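Local coordinates for beta-ketoacyl-[acyl-carrier-protein] synthase III (Pseudomonas aeruginosa, PDB 2X3E) that probably catalyses the first condensation of fatty acid synthesis, joining acetyl-CoA and malonyl-ACP to form 3-oxobutanoyl-ACP, at residues 246-251 and 305-310; 227-232 and 316-321; 221-226 and 258-263. The protein carries 1 engineered substitution. One frame throughout, in Å; residues are numbered along the deposited sequence.

Interaction 1 (246-251 and 305-310); sequences HLVPHQ and MVLTGF
H246 to P249 run beside M305 to T308 as parallel strands, the two axes 4.7 Å apart and 20° from parallel. Four backbone hydrogen bonds join them: V306 N to H246 O, V248 N to V306 O, T308 N to V248 O and H250 N to T308 O. The last is short, at 2.7 Å between H250 N and T308 O, and carries the pairing one residue beyond the strand end. T308 N stands above the carbonyl plane of V248, whereas the other three donors lie close to the line of their C=O bonds. CA-H...O contacts support them, among them P249 CA to T308 O at 3.2 Å.

Apolar contacts lie on both faces. On that of H246, V248, M305 and L307, the side chains of V248 and L307 lie side by side, with V248 CB 3.5 Å from L307 CD2. M305 bends at chi3 (-82°) and sets CE against H246 CB, 3.7 Å away; helix 285-295 packs over V248 and M305. On the other face L247 CD1 rests on V306, and T308 CG2 lies 3.8 Å from P249 CB; helix 254-264 touches L247 and P249.

Polar side chains find partners at the ends. H246 NE2 bonds R300 N. H250 turns CG anti to its backbone N (chi1 161°), and CD2 comes 3.4 Å from F310 O, while ND1 bonds S285 OG. Q251 NE2 folds back to P249 O at 2.9 Å and also reaches V272 O. The arrangement belongs to the C-terminal sheet of the thiolase fold, whose strand 246-249 leads straight into H250, the predicted active-site histidine, next to N280 and the engineered A112.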
# COMPACT_ATOMS: atom_id res chain seq x y z
N HIS A 246 26.84 9.50 -4.94
CA HIS A 246 26.14 8.26 -5.29
C HIS A 246 24.73 8.51 -5.81
O HIS A 246 23.90 9.11 -5.13
CB HIS A 246 26.05 7.34 -4.07
CG HIS A 246 27.34 7.16 -3.35
ND1 HIS A 246 28.43 6.54 -3.92
CD2 HIS A 246 27.72 7.52 -2.10
CE1 HIS A 246 29.43 6.54 -3.06
NE2 HIS A 246 29.02 7.12 -1.95
N LEU A 247 24.48 8.05 -7.03
CA LEU A 247 23.14 8.02 -7.59
C LEU A 247 22.71 6.56 -7.69
O LEU A 247 23.39 5.76 -8.35
CB LEU A 247 23.12 8.67 -8.97
CG LEU A 247 21.75 8.77 -9.64
CD1 LEU A 247 20.76 9.55 -8.78
CD2 LEU A 247 21.90 9.42 -11.02
N VAL A 248 21.61 6.22 -7.03
CA VAL A 248 21.10 4.86 -7.02
C VAL A 248 19.70 4.85 -7.63
O VAL A 248 18.70 5.03 -6.94
CB VAL A 248 21.05 4.26 -5.60
CG1 VAL A 248 20.79 2.77 -5.69
CG2 VAL A 248 22.34 4.54 -4.86
N PRO A 249 19.62 4.67 -8.95
CA PRO A 249 18.34 4.64 -9.63
C PRO A 249 17.69 3.25 -9.63
O PRO A 249 18.36 2.23 -9.45
CB PRO A 249 18.71 5.04 -11.06
CG PRO A 249 20.07 4.57 -11.22
CD PRO A 249 20.74 4.72 -9.91
N HIS A 250 16.38 3.24 -9.83
CA HIS A 250 15.70 2.01 -10.20
C HIS A 250 16.41 1.45 -11.42
O HIS A 250 16.65 2.16 -12.40
CB HIS A 250 14.22 2.29 -10.50
CG HIS A 250 13.55 1.22 -11.30
ND1 HIS A 250 13.60 -0.11 -10.94
CD2 HIS A 250 12.83 1.27 -12.45
CE1 HIS A 250 12.94 -0.83 -11.83
NE2 HIS A 250 12.46 -0.01 -12.76
N GLN A 251 16.76 0.17 -11.35
CA GLN A 251 17.55 -0.48 -12.38
C GLN A 251 16.65 -0.90 -13.55
O GLN A 251 16.39 -2.08 -13.77
CB GLN A 251 18.30 -1.68 -11.78
CG GLN A 251 19.10 -1.36 -10.50
CD GLN A 251 20.43 -0.69 -10.77
OE1 GLN A 251 21.31 -1.29 -11.38
NE2 GLN A 251 20.60 0.55 -10.29
N MET A 305 23.99 11.30 -1.45
CA MET A 305 23.30 10.26 -2.19
C MET A 305 21.88 10.65 -2.57
O MET A 305 21.18 11.32 -1.80
CB MET A 305 23.27 8.97 -1.36
CG MET A 305 22.52 7.80 -1.98
SD MET A 305 22.55 6.35 -0.91
CE MET A 305 24.16 5.68 -1.31
N VAL A 306 21.47 10.24 -3.77
CA VAL A 306 20.08 10.32 -4.19
C VAL A 306 19.62 8.95 -4.70
O VAL A 306 20.32 8.29 -5.48
CB VAL A 306 19.86 11.39 -5.27
CG1 VAL A 306 18.44 11.33 -5.85
CG2 VAL A 306 20.14 12.77 -4.69
N LEU A 307 18.46 8.53 -4.21
CA LEU A 307 17.78 7.35 -4.70
C LEU A 307 16.65 7.86 -5.58
O LEU A 307 15.97 8.81 -5.22
CB LEU A 307 17.20 6.53 -3.54
CG LEU A 307 18.11 6.28 -2.34
CD1 LEU A 307 17.38 5.47 -1.27
CD2 LEU A 307 19.39 5.59 -2.76
N THR A 308 16.45 7.22 -6.72
CA THR A 308 15.42 7.69 -7.64
C THR A 308 14.73 6.53 -8.37
O THR A 308 15.37 5.54 -8.73
CB THR A 308 16.00 8.71 -8.64
OG1 THR A 308 14.95 9.27 -9.44
CG2 THR A 308 17.04 8.07 -9.54
N GLY A 309 13.42 6.68 -8.58
CA GLY A 309 12.63 5.68 -9.27
C GLY A 309 11.64 6.26 -10.25
O GLY A 309 11.23 7.42 -10.13
N PHE A 310 11.27 5.46 -11.24
CA PHE A 310 10.17 5.76 -12.17
C PHE A 310 9.56 4.41 -12.55
O PHE A 310 10.29 3.44 -12.74
CB PHE A 310 10.68 6.49 -13.43
CG PHE A 310 9.73 6.40 -14.60
CD1 PHE A 310 8.68 7.31 -14.73
CD2 PHE A 310 9.86 5.40 -15.54
CE1 PHE A 310 7.80 7.22 -15.80
CE2 PHE A 310 8.98 5.31 -16.62
CZ PHE A 310 7.94 6.23 -16.74

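Interaction 2 (227-232 and 316-321); sequences SDSVRR and WGSVAL
R232 and W316 bring two flat groups together, guanidinium and indole planes 75° apart. S229 CA lies over one face of the guanidinium, 3.5 Å above its plane and offset toward the rim, and W316 CD1 comes to its edge, in plane. R232 NH2 stands 3.4 Å from W316 NE1, but both are donors and make no hydrogen bond with each other. A water in the indole plane accepts from W316 NE1 at 2.9 Å and, weakly, from R232 NH2, so it bridges the two. R232 NH2 also makes a salt bridge with D181 OD2.

Here helix 215-237 packs on strand 315-322 at 37°, part of the helical layer over the C-terminal sheet of the thiolase fold. With the local axes only 7.4 Å apart, small residues face each other. S229 and S318 meet hydroxyl to hydroxyl, OG to OG 2.7 Å in a hydrogen bond, S229 OG being anti to its backbone N (chi1 -179°). Each hydroxyl has a further partner: S229 OG also bonds D181 OD2, the salt-bridge partner of R232, and S318 OG bonds T308 OG1 on the next strand. Beside this pair S229 OG approaches G317 C at 3.4 Å. V230 CG2 lies 4.1 Å from S318 OG, and its side chain also touches V306 and T308.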
# COMPACT_ATOMS: atom_id res chain seq x y z
N SER A 227 15.85 11.70 -14.27
CA SER A 227 16.80 12.82 -14.32
C SER A 227 16.19 14.11 -13.76
O SER A 227 16.80 14.81 -12.94
CB SER A 227 17.25 13.08 -15.76
OG SER A 227 17.85 11.93 -16.32
N ASP A 228 14.98 14.43 -14.21
CA ASP A 228 14.30 15.65 -13.75
C ASP A 228 13.96 15.56 -12.26
O ASP A 228 14.07 16.55 -11.53
CB ASP A 228 13.02 15.91 -14.56
CG ASP A 228 13.30 16.23 -16.03
OD1 ASP A 228 14.38 16.77 -16.36
OD2 ASP A 228 12.41 15.96 -16.88
N SER A 229 13.54 14.38 -11.80
CA SER A 229 13.20 14.17 -10.39
C SER A 229 14.43 14.36 -9.50
O SER A 229 14.36 15.03 -8.45
CB SER A 229 12.58 12.79 -10.16
OG SER A 229 12.24 12.60 -8.80
N VAL A 230 15.56 13.81 -9.93
CA VAL A 230 16.83 14.01 -9.23
C VAL A 230 17.13 15.51 -9.16
O VAL A 230 17.44 16.03 -8.09
CB VAL A 230 18.01 13.27 -9.91
CG1 VAL A 230 19.34 13.62 -9.24
CG2 VAL A 230 17.78 11.76 -9.87
N ARG A 231 17.03 16.20 -10.30
CA ARG A 231 17.33 17.64 -10.32
C ARG A 231 16.48 18.42 -9.31
O ARG A 231 16.99 19.31 -8.64
CB ARG A 231 17.12 18.25 -11.71
CG ARG A 231 17.34 19.77 -11.75
CD ARG A 231 18.75 20.15 -11.30
NE ARG A 231 19.74 19.75 -12.29
CZ ARG A 231 21.07 19.80 -12.13
NH1 ARG A 231 21.60 20.22 -11.00
NH2 ARG A 231 21.86 19.41 -13.13
N ARG A 232 15.20 18.08 -9.22
CA ARG A 232 14.31 18.76 -8.26
C ARG A 232 14.76 18.57 -6.82
O ARG A 232 14.77 19.52 -6.03
CB ARG A 232 12.87 18.29 -8.45
CG ARG A 232 12.30 18.77 -9.78
CD ARG A 232 10.81 18.64 -9.84
NE ARG A 232 10.35 17.26 -9.87
CZ ARG A 232 10.31 16.48 -10.95
NH1 ARG A 232 10.73 16.92 -12.14
NH2 ARG A 232 9.85 15.24 -10.85
N TRP A 316 6.84 8.29 -10.09
CA TRP A 316 8.25 8.63 -10.00
C TRP A 316 8.53 9.27 -8.66
O TRP A 316 7.60 9.71 -7.95
CB TRP A 316 8.66 9.60 -11.11
CG TRP A 316 7.95 10.91 -11.01
CD1 TRP A 316 8.26 11.95 -10.20
CD2 TRP A 316 6.78 11.29 -11.74
NE1 TRP A 316 7.35 12.97 -10.37
CE2 TRP A 316 6.43 12.59 -11.31
CE3 TRP A 316 5.99 10.66 -12.71
CZ2 TRP A 316 5.33 13.28 -11.83
CZ3 TRP A 316 4.89 11.35 -13.22
CH2 TRP A 316 4.57 12.64 -12.79
N GLY A 317 9.80 9.36 -8.32
CA GLY A 317 10.22 10.11 -7.14
C GLY A 317 11.68 9.93 -6.82
O GLY A 317 12.34 9.02 -7.33
N SER A 318 12.20 10.82 -5.98
CA SER A 318 13.57 10.72 -5.51
C SER A 318 13.66 11.14 -4.05
O SER A 318 12.77 11.84 -3.53
CB SER A 318 14.50 11.59 -6.35
OG SER A 318 14.34 11.33 -7.73
N VAL A 319 14.73 10.70 -3.40
CA VAL A 319 15.03 11.04 -2.00
C VAL A 319 16.51 11.33 -1.87
O VAL A 319 17.33 10.58 -2.42
CB VAL A 319 14.72 9.86 -1.06
CG1 VAL A 319 14.77 10.32 0.40
CG2 VAL A 319 13.37 9.24 -1.39
N ALA A 320 16.87 12.39 -1.16
CA ALA A 320 18.26 12.72 -0.88
C ALA A 320 18.59 12.34 0.55
O ALA A 320 17.78 12.52 1.45
CB ALA A 320 18.51 14.21 -1.08
N LEU A 321 19.80 11.81 0.76
CA LEU A 321 20.32 11.54 2.09
C LEU A 321 21.85 11.50 2.03
O LEU A 321 22.42 11.34 0.96
CB LEU A 321 19.78 10.21 2.64
CG LEU A 321 20.28 8.90 2.00
CD1 LEU A 321 19.93 7.70 2.88
CD2 LEU A 321 19.72 8.71 0.58
O HOH W 1 7.18 15.39 -8.80

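Interaction 3 (221-226 and 258-263); sequences QAVTQM and AAVADQ
V223 meets A259, V260 and Q263 where two helices pass 8.9 Å apart at 48°. The close part is apolar and centred on V223, whose two methyl groups both face A259: CG2 lies 3.7 Å from A259 CB, and CG1 3.6 Å from A259 O. CG1 stands anti to its own backbone N (chi1 174°), which also brings it 3.9 Å from Q263 CG. V260 answers from the other helix, its CG2 3.8 Å from V223 O. Further in, M226 and V260 cross at about a right angle; their contact, M226 CE to V260 CG2, is doubtful because M226 has two deposited conformers.

Helices 215-237 and 254-264 lie next to each other in an outer layer of the thiolase fold, on the same face of the C-terminal sheet. V260 extends to L247 on strand 246-249, and A222 to F310 on strand 304-311, so the buried side of the pair closes against the strands.

The opposite side is looser and opens to solvent. There Q263 is exposed and touches V223 CG1 through its aliphatic CG, next to A259, which is partly exposed. No hydrogen bond joins the two segments. V223 O, which meets V260 CG2, accepts a hydrogen bond from S227 OG, one turn further along its own helix.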
# COMPACT_ATOMS: atom_id res chain seq x y z
N GLN A 221 11.04 8.22 -21.75
CA GLN A 221 10.37 8.87 -20.64
C GLN A 221 11.05 8.54 -19.31
O GLN A 221 11.24 9.42 -18.48
CB GLN A 221 8.89 8.51 -20.59
CG GLN A 221 8.07 9.58 -19.92
CD GLN A 221 6.58 9.31 -19.93
OE1 GLN A 221 5.86 9.81 -19.07
NE2 GLN A 221 6.11 8.54 -20.91
N ALA A 222 11.41 7.27 -19.12
CA ALA A 222 12.09 6.85 -17.89
C ALA A 222 13.36 7.68 -17.63
O ALA A 222 13.60 8.11 -16.51
CB ALA A 222 12.42 5.36 -17.94
N VAL A 223 14.16 7.91 -18.68
CA VAL A 223 15.40 8.68 -18.52
C VAL A 223 15.12 10.10 -18.03
O VAL A 223 15.74 10.55 -17.06
CB VAL A 223 16.18 8.77 -19.85
CG1 VAL A 223 17.39 9.70 -19.69
CG2 VAL A 223 16.63 7.37 -20.30
N THR A 224 14.21 10.79 -18.71
CA THR A 224 13.84 12.17 -18.37
C THR A 224 13.17 12.24 -16.99
O THR A 224 13.47 13.13 -16.18
CB THR A 224 12.89 12.75 -19.44
OG1 THR A 224 13.50 12.65 -20.73
CG2 THR A 224 12.59 14.20 -19.18
N GLN A 225 12.26 11.31 -16.73
CA GLN A 225 11.50 11.29 -15.47
C GLN A 225 12.42 11.21 -14.26
O GLN A 225 12.28 11.98 -13.30
CB GLN A 225 10.52 10.12 -15.46
CG GLN A 225 9.34 10.28 -16.40
CD GLN A 225 8.15 10.97 -15.77
OE1 GLN A 225 8.27 11.59 -14.72
NE2 GLN A 225 7.00 10.87 -16.41
N MET A 226 13.38 10.29 -14.30
CA MET A 226 14.30 10.13 -13.19
C MET A 226 15.30 11.29 -13.12
O MET A 226 15.55 11.81 -12.04
CB MET A 226 14.98 8.76 -13.21
CG MET A 226 14.14 7.67 -12.54
SD MET A 226 14.98 6.10 -12.35
CE MET A 226 16.62 6.62 -12.84
N ALA A 258 23.05 4.95 -17.46
CA ALA A 258 24.03 5.90 -18.00
C ALA A 258 23.37 7.12 -18.64
O ALA A 258 23.93 8.22 -18.57
CB ALA A 258 24.95 5.21 -18.99
N ALA A 259 22.21 6.94 -19.26
CA ALA A 259 21.47 8.05 -19.87
C ALA A 259 20.97 9.05 -18.82
O ALA A 259 20.89 10.24 -19.09
CB ALA A 259 20.31 7.53 -20.71
N VAL A 260 20.63 8.56 -17.63
CA VAL A 260 20.26 9.45 -16.54
C VAL A 260 21.46 10.31 -16.11
O VAL A 260 21.33 11.53 -15.97
CB VAL A 260 19.65 8.68 -15.34
CG1 VAL A 260 19.50 9.59 -14.13
CG2 VAL A 260 18.30 8.09 -15.74
N ALA A 261 22.62 9.69 -15.93
CA ALA A 261 23.86 10.42 -15.63
C ALA A 261 24.17 11.48 -16.70
O ALA A 261 24.49 12.63 -16.37
CB ALA A 261 25.05 9.45 -15.50
N ASP A 262 24.06 11.09 -17.96
CA ASP A 262 24.27 11.99 -19.10
C ASP A 262 23.43 13.26 -18.95
O ASP A 262 23.94 14.37 -19.09
CB ASP A 262 23.94 11.27 -20.41
CG ASP A 262 24.06 12.18 -21.63
OD1 ASP A 262 25.06 12.92 -21.74
OD2 ASP A 262 23.15 12.15 -22.48
N GLN A 263 22.14 13.10 -18.68
CA GLN A 263 21.24 14.27 -18.54
C GLN A 263 21.68 15.22 -17.43
O GLN A 263 21.52 16.43 -17.55
CB GLN A 263 19.79 13.84 -18.29
CG GLN A 263 19.11 13.21 -19.49
CD GLN A 263 18.94 14.15 -20.66
OE1 GLN A 263 18.58 15.32 -20.49
NE2 GLN A 263 19.20 13.65 -21.87

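Overall arrangement
The three interactions form one block of the C-terminal half: a sheet, helix 215-237 on it and helix 254-264 alongside. Interactions 1 and 2, centred 8 Å apart, join through neighbouring strands 304-311 and 315-322, where T308 OG1 is 2.7 Å from S318 OG and G309 N is 2.9 Å from G317 O. Interactions 2 and 3 share helix 215-237, and S227 OG lies 3.4 Å from Q263 CB. Interaction 3, centred 11 Å from interaction 1, meets it where F310 packs on A222 and Q225. Interaction 1 holds H250 of the predicted active site, its side chain about 3 Å from those of the other members, N280 and engineered A112, and about 9 Å from that of W316.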